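Local coordinates for protein EmGH1 (PDB 5Z87) that probably hydrolyses beta-glucosides, as a glycoside hydrolase family 3 enzyme from the marine bacterium Erythrobacter marinus, at residues A445-F457 with D489-D501. Residues are numbered along the deposited sequence; the frame is centred on the assembly and turned at random.
Sequences ASVHLGGYSPKPF and DEGNNEIETDASD
G491 meets A445 where two irregular loops of the glycoside hydrolase family 3 C-terminal domain run together. Segment 445-457 follows strand 436-440 and segment 489-501 follows strand 476-480, neighbouring parallel strands at one border of that domain's mixed sheet. The carbonyl oxygen of G491 lies 3.7 Å from A445 CB, and a water 2.7 Å from G491 O is also hydrogen-bonded to S446 OG, bridging the two. That hydroxyl sits between its own backbone N and carbonyl carbon (chi1 35°), and S446 OG is hydrogen-bonded to H448 NE2 at 2.9 Å, while H448 ND1 is hydrogen-bonded to E536. At N492 the backbone makes a CA-H...O contact, N492 CA to A445 O at 3.4 Å.

N493 carries the one direct hydrogen bond between the loops: N493 ND2 gives a proton to V447 O at 2.8 Å, with an N-H...O angle of 158° and the acceptor close to the amide plane. N493 CG packs 3.5 Å from S446 CB. The same ND2 stands over one face of the H448 imidazole, toward the rim, and the amide runs alongside the F457 ring with the two planes 72° apart. With an alanine here, which has no amide, V447 O would probably be left without this donor, and the H448 and F457 rings without the group that lies against them.

Further on, the carbonyl O of E494 packs 3.6 Å from CG of P456, which follows a cis peptide bond. E496, poorly ordered, lays its side chain across the same proline. Four residues before P456, the same loop carries Y452, part of the pocket that holds dithiothreitol in this crystal. Last comes A499, also poorly ordered, with A499 CB 4.3 Å from K455 NZ.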
loop_
_atom_site.group_PDB
_atom_site.type_symbol
_atom_site.label_atom_id
_atom_site.label_comp_id
_atom_site.label_asym_id
_atom_site.label_seq_id
_atom_site.Cartn_x
_atom_site.Cartn_y
_atom_site.Cartn_z
ATOM N N ALA A 445 -1.678 27.806 -23.502
ATOM C CA ALA A 445 -1.452 27.954 -24.934
ATOM C C ALA A 445 -1.228 26.629 -25.645
ATOM O O ALA A 445 -1.385 26.557 -26.866
ATOM C CB ALA A 445 -0.242 28.863 -25.176
ATOM N N SER A 446 -0.855 25.599 -24.906
ATOM C CA SER A 446 -0.626 24.258 -25.415
ATOM C C SER A 446 -1.903 23.418 -25.365
ATOM O O SER A 446 -2.756 23.587 -24.488
ATOM C CB SER A 446 0.496 23.599 -24.601
ATOM O OG SER A 446 0.448 23.998 -23.225
ATOM N N VAL A 447 -2.040 22.525 -26.346
ATOM C CA VAL A 447 -3.088 21.509 -26.320
ATOM C C VAL A 447 -2.595 20.327 -25.489
ATOM O O VAL A 447 -1.434 19.920 -25.597
ATOM C CB VAL A 447 -3.457 21.071 -27.751
ATOM C CG1 VAL A 447 -4.545 20.017 -27.730
ATOM C CG2 VAL A 447 -3.904 22.269 -28.584
ATOM N N HIS A 448 -3.459 19.769 -24.646
ATOM C CA HIS A 448 -3.080 18.595 -23.867
ATOM C C HIS A 448 -4.137 17.521 -24.020
ATOM O O HIS A 448 -5.297 17.712 -23.636
ATOM C CB HIS A 448 -2.833 18.962 -22.412
ATOM C CG HIS A 448 -1.591 19.769 -22.244
ATOM N ND1 HIS A 448 -0.339 19.194 -22.193
ATOM C CD2 HIS A 448 -1.392 21.109 -22.226
ATOM C CE1 HIS A 448 0.575 20.145 -22.090
ATOM N NE2 HIS A 448 -0.038 21.315 -22.106
ATOM N N LEU A 449 -3.731 16.404 -24.617
ATOM C CA LEU A 449 -4.639 15.320 -24.931
ATOM C C LEU A 449 -4.376 14.061 -24.116
ATOM O O LEU A 449 -5.263 13.208 -24.025
ATOM C CB LEU A 449 -4.552 14.989 -26.426
ATOM C CG LEU A 449 -4.882 16.155 -27.350
ATOM C CD1 LEU A 449 -4.486 15.792 -28.774
ATOM C CD2 LEU A 449 -6.360 16.526 -27.257
ATOM N N GLY A 450 -3.202 13.932 -23.513
ATOM C CA GLY A 450 -2.910 12.801 -22.660
ATOM C C GLY A 450 -2.134 11.722 -23.384
ATOM O O GLY A 450 -1.896 11.777 -24.597
ATOM N N GLY A 451 -1.732 10.719 -22.602
ATOM C CA GLY A 451 -1.051 9.574 -23.169
ATOM C C GLY A 451 -1.881 8.903 -24.248
ATOM O O GLY A 451 -3.105 9.046 -24.319
ATOM N N TYR A 452 -1.185 8.195 -25.129
ATOM C CA TYR A 452 -1.842 7.421 -26.178
ATOM C C TYR A 452 -2.605 8.333 -27.146
ATOM O O TYR A 452 -3.735 8.051 -27.540
ATOM C CB TYR A 452 -2.731 6.335 -25.553
ATOM C CG TYR A 452 -1.859 5.192 -25.070
ATOM C CD1 TYR A 452 -1.307 5.186 -23.791
ATOM C CD2 TYR A 452 -1.526 4.156 -25.927
ATOM C CE1 TYR A 452 -0.473 4.156 -23.384
ATOM C CE2 TYR A 452 -0.708 3.130 -25.532
ATOM C CZ TYR A 452 -0.179 3.130 -24.270
ATOM O OH TYR A 452 0.656 2.101 -23.928
ATOM N N SER A 453 -1.970 9.439 -27.532
ATOM C CA SER A 453 -2.482 10.418 -28.479
ATOM C C SER A 453 -1.463 10.636 -29.589
ATOM O O SER A 453 -0.253 10.523 -29.357
ATOM C CB SER A 453 -2.784 11.770 -27.803
ATOM O OG SER A 453 -3.629 11.629 -26.677
ATOM N N PRO A 454 -1.921 10.961 -30.799
ATOM C CA PRO A 454 -0.983 11.227 -31.902
ATOM C C PRO A 454 -0.229 12.534 -31.694
ATOM O O PRO A 454 -0.811 13.558 -31.325
ATOM C CB PRO A 454 -1.891 11.309 -33.139
ATOM C CG PRO A 454 -3.301 11.128 -32.660
ATOM C CD PRO A 454 -3.308 11.257 -31.167
ATOM N N LYS A 455 1.075 12.495 -31.948
ATOM C CA LYS A 455 1.942 13.650 -31.813
ATOM C C LYS A 455 2.345 14.200 -33.182
ATOM O O LYS A 455 2.676 13.428 -34.089
ATOM C CB LYS A 455 3.202 13.305 -31.016
ATOM C CG LYS A 455 2.942 13.101 -29.531
ATOM C CD LYS A 455 4.081 12.342 -28.896
ATOM C CE LYS A 455 3.996 12.362 -27.378
ATOM N NZ LYS A 455 4.908 11.343 -26.765
ATOM N N PRO A 456 2.349 15.533 -33.359
ATOM C CA PRO A 456 2.034 16.506 -32.300
ATOM C C PRO A 456 0.537 16.650 -32.066
ATOM O O PRO A 456 -0.243 16.425 -32.994
ATOM C CB PRO A 456 2.629 17.809 -32.836
ATOM C CG PRO A 456 2.559 17.658 -34.322
ATOM C CD PRO A 456 2.729 16.187 -34.624
ATOM N N PHE A 457 0.153 17.011 -30.840
ATOM C CA PHE A 457 -1.258 17.163 -30.508
ATOM C C PHE A 457 -1.912 18.183 -31.422
ATOM O O PHE A 457 -1.317 19.209 -31.754
ATOM C CB PHE A 457 -1.430 17.616 -29.052
ATOM C CG PHE A 457 -0.875 16.661 -28.033
ATOM C CD1 PHE A 457 -0.723 15.310 -28.322
ATOM C CD2 PHE A 457 -0.515 17.116 -26.773
ATOM C CE1 PHE A 457 -0.210 14.433 -27.371
ATOM C CE2 PHE A 457 0.000 16.249 -25.822
ATOM C CZ PHE A 457 0.148 14.905 -26.120
ATOM N N ASP A 489 8.819 23.209 -22.878
ATOM C CA ASP A 489 7.390 23.081 -23.144
ATOM C C ASP A 489 6.724 24.381 -22.695
ATOM O O ASP A 489 6.117 24.466 -21.624
ATOM C CB ASP A 489 6.789 21.818 -22.447
ATOM C CG ASP A 489 7.369 20.508 -23.005
ATOM O OD1 ASP A 489 7.443 20.358 -24.250
ATOM O OD2 ASP A 489 7.753 19.630 -22.196
ATOM N N GLU A 490 6.868 25.411 -23.531
ATOM C CA GLU A 490 6.233 26.707 -23.344
ATOM C C GLU A 490 5.598 27.133 -24.662
ATOM O O GLU A 490 6.000 26.687 -25.742
ATOM C CB GLU A 490 7.233 27.777 -22.876
ATOM C CG GLU A 490 7.947 27.467 -21.565
ATOM C CD GLU A 490 8.845 28.616 -21.106
ATOM O OE1 GLU A 490 8.629 29.761 -21.575
ATOM O OE2 GLU A 490 9.763 28.379 -20.280
ATOM N N GLY A 491 4.598 28.005 -24.566
ATOM C CA GLY A 491 3.938 28.421 -25.781
ATOM C C GLY A 491 3.018 27.325 -26.296
ATOM O O GLY A 491 2.587 26.435 -25.555
ATOM N N ASN A 492 2.724 27.394 -27.594
ATOM C CA ASN A 492 1.728 26.497 -28.161
ATOM C C ASN A 492 2.344 25.132 -28.477
ATOM O O ASN A 492 3.568 24.947 -28.486
ATOM C CB ASN A 492 1.068 27.123 -29.397
ATOM C CG ASN A 492 2.070 27.545 -30.460
ATOM O OD1 ASN A 492 2.937 26.769 -30.869
ATOM N ND2 ASN A 492 1.955 28.790 -30.911
ATOM N N ASN A 493 1.458 24.169 -28.726
ATOM C CA ASN A 493 1.777 22.751 -28.844
ATOM C C ASN A 493 1.481 22.232 -30.248
ATOM O O ASN A 493 0.895 21.160 -30.427
ATOM C CB ASN A 493 1.000 21.946 -27.806
ATOM C CG ASN A 493 1.901 21.285 -26.795
ATOM O OD1 ASN A 493 3.089 21.591 -26.720
ATOM N ND2 ASN A 493 1.343 20.375 -26.005
ATOM N N GLU A 494 1.888 22.990 -31.263
ATOM C CA GLU A 494 1.531 22.692 -32.644
ATOM C C GLU A 494 2.680 22.125 -33.464
ATOM O O GLU A 494 2.460 21.214 -34.266
ATOM C CB GLU A 494 0.978 23.952 -33.323
ATOM C CG GLU A 494 -0.179 24.586 -32.555
ATOM C CD GLU A 494 -0.857 25.718 -33.309
ATOM O OE1 GLU A 494 -0.514 25.943 -34.491
ATOM O OE2 GLU A 494 -1.745 26.374 -32.721
ATOM N N ILE A 495 3.906 22.626 -33.278
ATOM C CA ILE A 495 5.060 22.180 -34.055
ATOM C C ILE A 495 5.643 20.929 -33.409
ATOM O O ILE A 495 5.630 20.771 -32.182
ATOM C CB ILE A 495 6.103 23.313 -34.182
ATOM C CG1 ILE A 495 5.459 24.553 -34.803
ATOM C CG2 ILE A 495 7.288 22.876 -35.026
ATOM C CD1 ILE A 495 4.822 24.300 -36.159
ATOM N N GLU A 496 6.154 20.025 -34.245
ATOM C CA GLU A 496 6.591 18.711 -33.787
ATOM C C GLU A 496 7.983 18.760 -33.165
ATOM O O GLU A 496 8.869 19.480 -33.634
ATOM C CB GLU A 496 6.598 17.720 -34.952
ATOM C CG GLU A 496 5.701 18.103 -36.118
ATOM C CD GLU A 496 5.686 17.045 -37.207
ATOM O OE1 GLU A 496 4.584 16.682 -37.677
ATOM O OE2 GLU A 496 6.782 16.577 -37.591
ATOM N N THR A 497 8.165 17.980 -32.101
ATOM C CA THR A 497 9.474 17.693 -31.531
ATOM C C THR A 497 9.545 16.202 -31.220
ATOM O O THR A 497 8.520 15.530 -31.069
ATOM C CB THR A 497 9.761 18.519 -30.263
ATOM O OG1 THR A 497 8.734 18.287 -29.289
ATOM C CG2 THR A 497 9.836 20.010 -30.585
ATOM N N ASP A 498 10.767 15.687 -31.127
ATOM C CA ASP A 498 10.969 14.259 -30.938
ATOM C C ASP A 498 10.699 13.849 -29.492
ATOM O O ASP A 498 10.795 14.651 -28.558
ATOM C CB ASP A 498 12.392 13.863 -31.330
ATOM C CG ASP A 498 13.433 14.836 -30.807
ATOM O OD1 ASP A 498 13.090 15.681 -29.952
ATOM O OD2 ASP A 498 14.597 14.754 -31.250
ATOM N N ALA A 499 10.358 12.572 -29.315
ATOM C CA ALA A 499 10.184 11.980 -27.995
ATOM C C ALA A 499 11.464 11.333 -27.470
ATOM O O ALA A 499 11.414 10.610 -26.468
ATOM C CB ALA A 499 9.047 10.954 -28.018
ATOM N N SER A 500 12.602 11.576 -28.124
ATOM C CA SER A 500 13.892 11.046 -27.700
ATOM C C SER A 500 14.685 12.030 -26.849
ATOM O O SER A 500 15.791 11.700 -26.407
ATOM C CB SER A 500 14.720 10.624 -28.919
ATOM O OG SER A 500 14.660 11.598 -29.946
ATOM N N ASP A 501 14.157 13.231 -26.623
ATOM C CA ASP A 501 14.703 14.149 -25.631
ATOM C C ASP A 501 14.002 13.865 -24.308
ATOM O O ASP A 501 12.810 14.149 -24.158
ATOM C CB ASP A 501 14.508 15.603 -26.057
ATOM C CG ASP A 501 15.562 16.071 -27.043
ATOM O OD1 ASP A 501 15.600 15.538 -28.173
ATOM O OD2 ASP A 501 16.351 16.974 -26.689
HETATM O O HOH W 1 2.060 26.354 -22.915
#